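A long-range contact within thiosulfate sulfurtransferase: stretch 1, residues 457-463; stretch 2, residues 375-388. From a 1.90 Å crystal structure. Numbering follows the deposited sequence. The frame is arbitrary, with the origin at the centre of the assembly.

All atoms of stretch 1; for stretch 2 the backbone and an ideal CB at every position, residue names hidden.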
ATOM      1  N   PRO A 457       7.840  -5.954 -35.841  1.00 16.44           N
ATOM      2  CA  PRO A 457       6.684  -6.782 -35.482  1.00 16.17           C
ATOM      3  C   PRO A 457       6.708  -7.010 -33.969  1.00 16.34           C
ATOM      4  O   PRO A 457       7.748  -7.368 -33.411  1.00 15.07           O
ATOM      5  CB  PRO A 457       6.930  -8.079 -36.255  1.00 15.73           C
ATOM      6  CG  PRO A 457       7.733  -7.634 -37.438  1.00 14.62           C
ATOM      7  CD  PRO A 457       8.696  -6.652 -36.818  1.00 15.99           C
ATOM      8  N   VAL A 458       5.576  -6.792 -33.308  1.00 16.31           N
ATOM      9  CA  VAL A 458       5.504  -6.984 -31.860  1.00 14.89           C
ATOM     10  C   VAL A 458       4.360  -7.924 -31.511  1.00 14.62           C
ATOM     11  O   VAL A 458       3.248  -7.786 -32.029  1.00 14.59           O
ATOM     12  CB  VAL A 458       5.300  -5.634 -31.117  1.00 15.39           C
ATOM     13  CG1 VAL A 458       5.263  -5.867 -29.608  1.00 15.14           C
ATOM     14  CG2 VAL A 458       6.424  -4.671 -31.467  1.00 11.47           C
ATOM     15  N   PHE A 459       4.643  -8.880 -30.630  1.00 13.91           N
ATOM     16  CA  PHE A 459       3.660  -9.867 -30.195  1.00 14.17           C
ATOM     17  C   PHE A 459       3.549  -9.938 -28.679  1.00 14.75           C
ATOM     18  O   PHE A 459       4.474  -9.559 -27.957  1.00 16.66           O
ATOM     19  CB  PHE A 459       4.044 -11.250 -30.718  1.00 15.45           C
ATOM     20  CG  PHE A 459       3.936 -11.380 -32.205  1.00 14.54           C
ATOM     21  CD1 PHE A 459       2.813 -11.962 -32.786  1.00 14.71           C
ATOM     22  CD2 PHE A 459       4.945 -10.895 -33.031  1.00 16.94           C
ATOM     23  CE1 PHE A 459       2.701 -12.057 -34.175  1.00 16.67           C
ATOM     24  CE2 PHE A 459       4.840 -10.985 -34.418  1.00 18.09           C
ATOM     25  CZ  PHE A 459       3.716 -11.566 -34.988  1.00 15.38           C
ATOM     26  N   LEU A 460       2.410 -10.439 -28.212  1.00 15.84           N
ATOM     27  CA  LEU A 460       2.149 -10.599 -26.788  1.00 16.23           C
ATOM     28  C   LEU A 460       2.108 -12.089 -26.470  1.00 17.34           C
ATOM     29  O   LEU A 460       1.400 -12.849 -27.131  1.00 17.19           O
ATOM     30  CB  LEU A 460       0.801  -9.975 -26.417  1.00 15.52           C
ATOM     31  CG  LEU A 460       0.380 -10.086 -24.950  1.00 15.77           C
ATOM     32  CD1 LEU A 460       1.326  -9.255 -24.091  1.00 14.79           C
ATOM     33  CD2 LEU A 460      -1.063  -9.591 -24.783  1.00 17.43           C
ATOM     34  N   LEU A 461       2.875 -12.506 -25.469  1.00 19.22           N
ATOM     35  CA  LEU A 461       2.884 -13.908 -25.077  1.00 19.58           C
ATOM     36  C   LEU A 461       1.538 -14.228 -24.434  1.00 21.43           C
ATOM     37  O   LEU A 461       1.174 -13.643 -23.410  1.00 20.45           O
ATOM     38  CB  LEU A 461       4.017 -14.178 -24.083  1.00 19.94           C
ATOM     39  CG  LEU A 461       4.159 -15.626 -23.604  1.00 19.40           C
ATOM     40  CD1 LEU A 461       4.358 -16.543 -24.801  1.00 19.24           C
ATOM     41  CD2 LEU A 461       5.341 -15.740 -22.651  1.00 17.56           C
ATOM     42  N   ASP A 462       0.802 -15.150 -25.050  1.00 20.52           N
ATOM     43  CA  ASP A 462      -0.513 -15.562 -24.570  1.00 24.12           C
ATOM     44  C   ASP A 462      -0.410 -16.162 -23.169  1.00 23.37           C
ATOM     45  O   ASP A 462       0.127 -17.254 -22.999  1.00 23.65           O
ATOM     46  CB  ASP A 462      -1.104 -16.610 -25.519  1.00 27.55           C
ATOM     47  CG  ASP A 462      -2.624 -16.657 -25.477  1.00 31.71           C
ATOM     48  OD1 ASP A 462      -3.210 -16.482 -24.387  1.00 31.63           O
ATOM     49  OD2 ASP A 462      -3.235 -16.885 -26.543  1.00 34.68           O
ATOM     50  N   GLY A 463      -0.919 -15.447 -22.171  1.00 23.58           N
ATOM     51  CA  GLY A 463      -0.871 -15.952 -20.806  1.00 22.48           C
ATOM     52  C   GLY A 463       0.378 -15.571 -20.027  1.00 21.82           C
ATOM     53  O   GLY A 463       0.528 -15.939 -18.858  1.00 21.78           O
ATOM     54  N   UNK A 375      -5.715  -3.973 -28.258  1.00 24.67           N
ATOM     55  CA  UNK A 375      -5.581  -5.175 -29.066  1.00 25.15           C
ATOM     56  C   UNK A 375      -4.120  -5.562 -29.258  1.00 22.63           C
ATOM     57  O   UNK A 375      -3.230  -4.715 -29.219  1.00 24.21           O
ATOM     58  CB  UNK A 375      -6.253  -4.974 -30.426  1.00 25.15           C
ATOM     59  N   UNK A 376      -3.878  -6.852 -29.458  1.00 20.83           N
ATOM     60  CA  UNK A 376      -2.526  -7.339 -29.669  1.00 19.44           C
ATOM     61  C   UNK A 376      -2.528  -8.709 -30.320  1.00 18.85           C
ATOM     62  O   UNK A 376      -3.424  -9.524 -30.081  1.00 18.84           O
ATOM     63  CB  UNK A 376      -1.765  -7.389 -28.343  1.00 19.44           C
ATOM     64  N   UNK A 377      -1.531  -8.952 -31.160  1.00 18.31           N
ATOM     65  CA  UNK A 377      -1.389 -10.243 -31.810  1.00 19.33           C
ATOM     66  C   UNK A 377      -0.636 -11.095 -30.795  1.00 21.06           C
ATOM     67  O   UNK A 377       0.414 -10.688 -30.287  1.00 19.19           O
ATOM     68  CB  UNK A 377      -0.666 -10.151 -33.155  1.00 19.33           C
ATOM     69  N   UNK A 378      -1.183 -12.264 -30.479  1.00 21.46           N
ATOM     70  CA  UNK A 378      -0.557 -13.136 -29.495  1.00 23.28           C
ATOM     71  C   UNK A 378       0.194 -14.317 -30.094  1.00 24.53           C
ATOM     72  O   UNK A 378       0.035 -14.656 -31.267  1.00 24.81           O
ATOM     73  CB  UNK A 378      -1.624 -13.659 -28.531  1.00 23.28           C
ATOM     74  N   UNK A 379       1.020 -14.934 -29.260  1.00 23.09           N
ATOM     75  CA  UNK A 379       1.812 -16.085 -29.652  1.00 25.37           C
ATOM     76  C   UNK A 379       1.792 -17.060 -28.477  1.00 25.42           C
ATOM     77  O   UNK A 379       1.914 -16.646 -27.323  1.00 24.78           O
ATOM     78  CB  UNK A 379       3.239 -15.686 -30.035  1.00 25.37           C
ATOM     79  N   UNK A 380       1.616 -18.345 -28.767  1.00 25.92           N
ATOM     80  CA  UNK A 380       1.574 -19.363 -27.722  1.00 25.94           C
ATOM     81  C   UNK A 380       2.980 -19.655 -27.210  1.00 25.14           C
ATOM     82  O   UNK A 380       3.957 -19.515 -27.939  1.00 23.14           O
ATOM     83  CB  UNK A 380       0.920 -20.644 -28.243  1.00 25.94           C
ATOM     84  N   UNK A 381       3.097 -20.065 -25.938  1.00 24.17           N
ATOM     85  CA  UNK A 381       4.395 -20.378 -25.334  1.00 23.45           C
ATOM     86  C   UNK A 381       5.248 -21.351 -26.154  1.00 23.20           C
ATOM     87  O   UNK A 381       6.443 -21.129 -26.337  1.00 22.30           O
ATOM     88  CB  UNK A 381       4.174 -20.963 -23.937  1.00 23.45           C
ATOM     89  N   UNK A 382       4.638 -22.425 -26.651  1.00 23.77           N
ATOM     90  CA  UNK A 382       5.383 -23.405 -27.438  1.00 22.63           C
ATOM     91  C   UNK A 382       5.902 -22.810 -28.747  1.00 21.34           C
ATOM     92  O   UNK A 382       6.960 -23.197 -29.237  1.00 19.45           O
ATOM     93  CB  UNK A 382       4.501 -24.620 -27.733  1.00 22.63           C
ATOM     94  N   UNK A 383       5.157 -21.869 -29.317  1.00 21.67           N
ATOM     95  CA  UNK A 383       5.587 -21.229 -30.555  1.00 20.54           C
ATOM     96  C   UNK A 383       6.777 -20.331 -30.237  1.00 18.91           C
ATOM     97  O   UNK A 383       7.750 -20.283 -30.986  1.00 19.49           O
ATOM     98  CB  UNK A 383       4.449 -20.432 -31.196  1.00 20.54           C
ATOM     99  N   UNK A 384       6.695 -19.621 -29.118  1.00 17.93           N
ATOM    100  CA  UNK A 384       7.783 -18.743 -28.711  1.00 17.82           C
ATOM    101  C   UNK A 384       9.056 -19.560 -28.507  1.00 16.54           C
ATOM    102  O   UNK A 384      10.142 -19.140 -28.898  1.00 17.41           O
ATOM    103  CB  UNK A 384       7.418 -17.983 -27.434  1.00 17.82           C
ATOM    104  N   UNK A 385       8.915 -20.727 -27.887  1.00 20.10           N
ATOM    105  CA  UNK A 385      10.064 -21.592 -27.648  1.00 20.26           C
ATOM    106  C   UNK A 385      10.750 -21.898 -28.979  1.00 21.39           C
ATOM    107  O   UNK A 385      11.976 -21.834 -29.083  1.00 21.23           O
ATOM    108  CB  UNK A 385       9.639 -22.883 -26.945  1.00 20.26           C
ATOM    109  N   UNK A 386       9.954 -22.218 -29.997  1.00 22.93           N
ATOM    110  CA  UNK A 386      10.499 -22.505 -31.323  1.00 24.29           C
ATOM    111  C   UNK A 386      11.252 -21.291 -31.859  1.00 23.29           C
ATOM    112  O   UNK A 386      12.380 -21.410 -32.331  1.00 22.44           O
ATOM    113  CB  UNK A 386       9.384 -22.909 -32.289  1.00 24.29           C
ATOM    114  N   UNK A 387      10.622 -20.120 -31.783  1.00 23.03           N
ATOM    115  CA  UNK A 387      11.241 -18.882 -32.248  1.00 22.88           C
ATOM    116  C   UNK A 387      12.611 -18.660 -31.610  1.00 22.97           C
ATOM    117  O   UNK A 387      13.568 -18.290 -32.286  1.00 22.24           O
ATOM    118  CB  UNK A 387      10.327 -17.692 -31.947  1.00 22.88           C
ATOM    119  N   UNK A 388      12.692 -18.881 -30.301  1.00 23.06           N
ATOM    120  CA  UNK A 388      13.935 -18.687 -29.564  1.00 23.12           C
ATOM    121  C   UNK A 388      15.043 -19.658 -29.961  1.00 25.40           C
ATOM    122  O   UNK A 388      16.181 -19.527 -29.504  1.00 23.68           O
ATOM    123  CB  UNK A 388      13.663 -18.819 -28.064  1.00 23.12           C
TER

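Position 375 has nothing of stretch 1 near its CB, so almost any side chain would fit. It is R375.

At 376 the CB points toward stretch 1, and the ideal CB is 4.1 Å from L460 CB. A small apolar residue suits this spot. It is A376, and its methyl packs on L460.

At 377 the CB points sideways, 3.9 Å from F459 CD1 and 4.7 Å from V458 O. The backbone O accepts from L460 N at 2.9 Å. Apolar or polar side chains could serve. It is D377. Its OD1 forms a salt bridge with R375 NH2 at 3.0 Å. One water donates to D377 OD2 and V458 O; another accepts from D377 N and donates to V458 O. Both waters thus link D377 to V458 O.

Position 378 pairs with L460 in a parallel bridge, its CB on the same face of the sheet as that leucine. A carboxylate oxygen, D462 OD2, lies 4.1 Å from the ideal CB, which suits a neutral polar or basic residue; the strand backbone also suits a beta-branched one. It is T378. CG2 lies 4.2 Å from L460 CB. OG1 is 3.7 Å from D462 OD2, too far for a hydrogen bond.

Position 379 pairs with L461, on the other face. Its N donates to L460 O (3.0 Å) and its O accepts from D462 N (2.9 Å). The CB is 4.6 Å from F459 CB, which favors valine, isoleucine or leucine. It is I379; CG2 lies 4.2 Å from F459 CB and 4.3 Å from L461 CD1.

At 380 the CB points away, just before a helix. Serine, threonine, asparagine or aspartate are common there. It is D380, but its side chain makes no capping bond. OD1 lies 3.9 Å from D462 OD2, a close approach of like charges.

Position 381 opens the helix with phi -51°, and its CB is 4.5 Å from L461 CD1. Proline or another apolar residue would suit. It is P381, with CG 4.1 Å from L461 CD1.

At 384 the CB points toward stretch 1, 4.3 Å from L461 CD1. Aliphatic residues fit. It is L384, whose CD2 comes within 3.9 Å of L461 CD1.

At 387 the CB points toward stretch 1 but is distant, so only a long side chain could arrive. It is W387. Its edge meets the face of F459 at 90°, with CH2 3.8 Å from F459 CE2.

Positions 382, 383, 385, 386 and 388 make no contact, and stretch 1 sets no demand there. They are T382, T383, A385, D386 and L388.

Stretch 2 (375-388) RADTIDPTTLADWL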
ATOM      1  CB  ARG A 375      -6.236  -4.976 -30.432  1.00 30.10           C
ATOM      2  CG  ARG A 375      -6.207  -6.227 -31.288  1.00 34.76           C
ATOM      3  CD  ARG A 375      -6.762  -5.991 -32.681  1.00 38.73           C
ATOM      4  NE  ARG A 375      -6.594  -7.182 -33.509  1.00 41.58           N
ATOM      5  CZ  ARG A 375      -5.417  -7.736 -33.786  1.00 43.34           C
ATOM      6  NH1 ARG A 375      -4.299  -7.205 -33.304  1.00 43.19           N
ATOM      7  NH2 ARG A 375      -5.356  -8.827 -34.537  1.00 45.53           N
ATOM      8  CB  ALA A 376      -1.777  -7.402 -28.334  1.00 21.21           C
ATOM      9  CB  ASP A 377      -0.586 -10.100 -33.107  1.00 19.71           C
ATOM     10  CG  ASP A 377      -1.305  -9.254 -34.141  1.00 18.89           C
ATOM     11  OD1 ASP A 377      -2.469  -9.572 -34.462  1.00 21.22           O
ATOM     12  OD2 ASP A 377      -0.711  -8.274 -34.632  1.00 21.83           O
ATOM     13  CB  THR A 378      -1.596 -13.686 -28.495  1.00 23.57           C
ATOM     14  OG1 THR A 378      -2.615 -14.399 -29.206  1.00 24.43           O
ATOM     15  CG2 THR A 378      -2.230 -12.549 -27.705  1.00 26.69           C
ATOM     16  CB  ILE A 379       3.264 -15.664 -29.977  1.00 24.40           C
ATOM     17  CG1 ILE A 379       4.086 -16.885 -30.390  1.00 25.63           C
ATOM     18  CG2 ILE A 379       3.890 -14.967 -28.771  1.00 26.19           C
ATOM     19  CD1 ILE A 379       5.515 -16.549 -30.796  1.00 27.07           C
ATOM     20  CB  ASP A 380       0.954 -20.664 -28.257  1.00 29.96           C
ATOM     21  CG  ASP A 380      -0.435 -20.458 -28.843  1.00 34.17           C
ATOM     22  OD1 ASP A 380      -1.298 -19.877 -28.150  1.00 36.50           O
ATOM     23  OD2 ASP A 380      -0.666 -20.885 -29.998  1.00 36.67           O
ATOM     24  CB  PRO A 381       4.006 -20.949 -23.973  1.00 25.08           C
ATOM     25  CG  PRO A 381       2.788 -20.141 -23.625  1.00 24.86           C
ATOM     26  CD  PRO A 381       2.020 -20.129 -24.933  1.00 23.81           C
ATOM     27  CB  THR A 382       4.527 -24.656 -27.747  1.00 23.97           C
ATOM     28  OG1 THR A 382       3.335 -24.272 -28.441  1.00 26.18           O
ATOM     29  CG2 THR A 382       4.145 -25.370 -26.457  1.00 26.05           C
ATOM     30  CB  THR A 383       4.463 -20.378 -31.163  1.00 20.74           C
ATOM     31  OG1 THR A 383       3.349 -21.222 -31.478  1.00 21.79           O
ATOM     32  CG2 THR A 383       4.940 -19.682 -32.434  1.00 21.39           C
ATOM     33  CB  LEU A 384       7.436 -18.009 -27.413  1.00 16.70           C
ATOM     34  CG  LEU A 384       8.590 -17.178 -26.839  1.00 18.81           C
ATOM     35  CD1 LEU A 384       9.041 -16.148 -27.867  1.00 17.34           C
ATOM     36  CD2 LEU A 384       8.157 -16.502 -25.545  1.00 18.21           C
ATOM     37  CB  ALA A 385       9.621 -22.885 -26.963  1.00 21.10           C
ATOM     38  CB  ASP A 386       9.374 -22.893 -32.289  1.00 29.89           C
ATOM     39  CG  ASP A 386       8.942 -24.340 -32.130  1.00 33.73           C
ATOM     40  OD1 ASP A 386       7.858 -24.701 -32.640  1.00 38.96           O
ATOM     41  OD2 ASP A 386       9.689 -25.124 -31.504  1.00 38.22           O
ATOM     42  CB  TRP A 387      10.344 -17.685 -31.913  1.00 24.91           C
ATOM     43  CG  TRP A 387       9.189 -17.479 -32.851  1.00 26.67           C
ATOM     44  CD1 TRP A 387       8.632 -18.402 -33.692  1.00 26.33           C
ATOM     45  CD2 TRP A 387       8.436 -16.273 -33.024  1.00 26.73           C
ATOM     46  NE1 TRP A 387       7.580 -17.843 -34.379  1.00 25.06           N
ATOM     47  CE2 TRP A 387       7.438 -16.538 -33.989  1.00 26.46           C
ATOM     48  CE3 TRP A 387       8.509 -14.992 -32.456  1.00 28.01           C
ATOM     49  CZ2 TRP A 387       6.515 -15.568 -34.401  1.00 27.26           C
ATOM     50  CZ3 TRP A 387       7.591 -14.025 -32.863  1.00 28.25           C
ATOM     51  CH2 TRP A 387       6.606 -14.321 -33.830  1.00 28.65           C
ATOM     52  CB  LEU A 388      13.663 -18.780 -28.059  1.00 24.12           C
ATOM     53  CG  LEU A 388      12.789 -17.647 -27.506  1.00 24.31           C
ATOM     54  CD1 LEU A 388      12.463 -17.897 -26.040  1.00 25.14           C
ATOM     55  CD2 LEU A 388      13.518 -16.321 -27.673  1.00 23.35           C
TER
HETATM   56  O   HOH W   1       2.088  -7.998 -34.741  1.00 20.34           O
HETATM   57  O   HOH W   2       0.494  -6.999 -31.512  1.00 22.33           O
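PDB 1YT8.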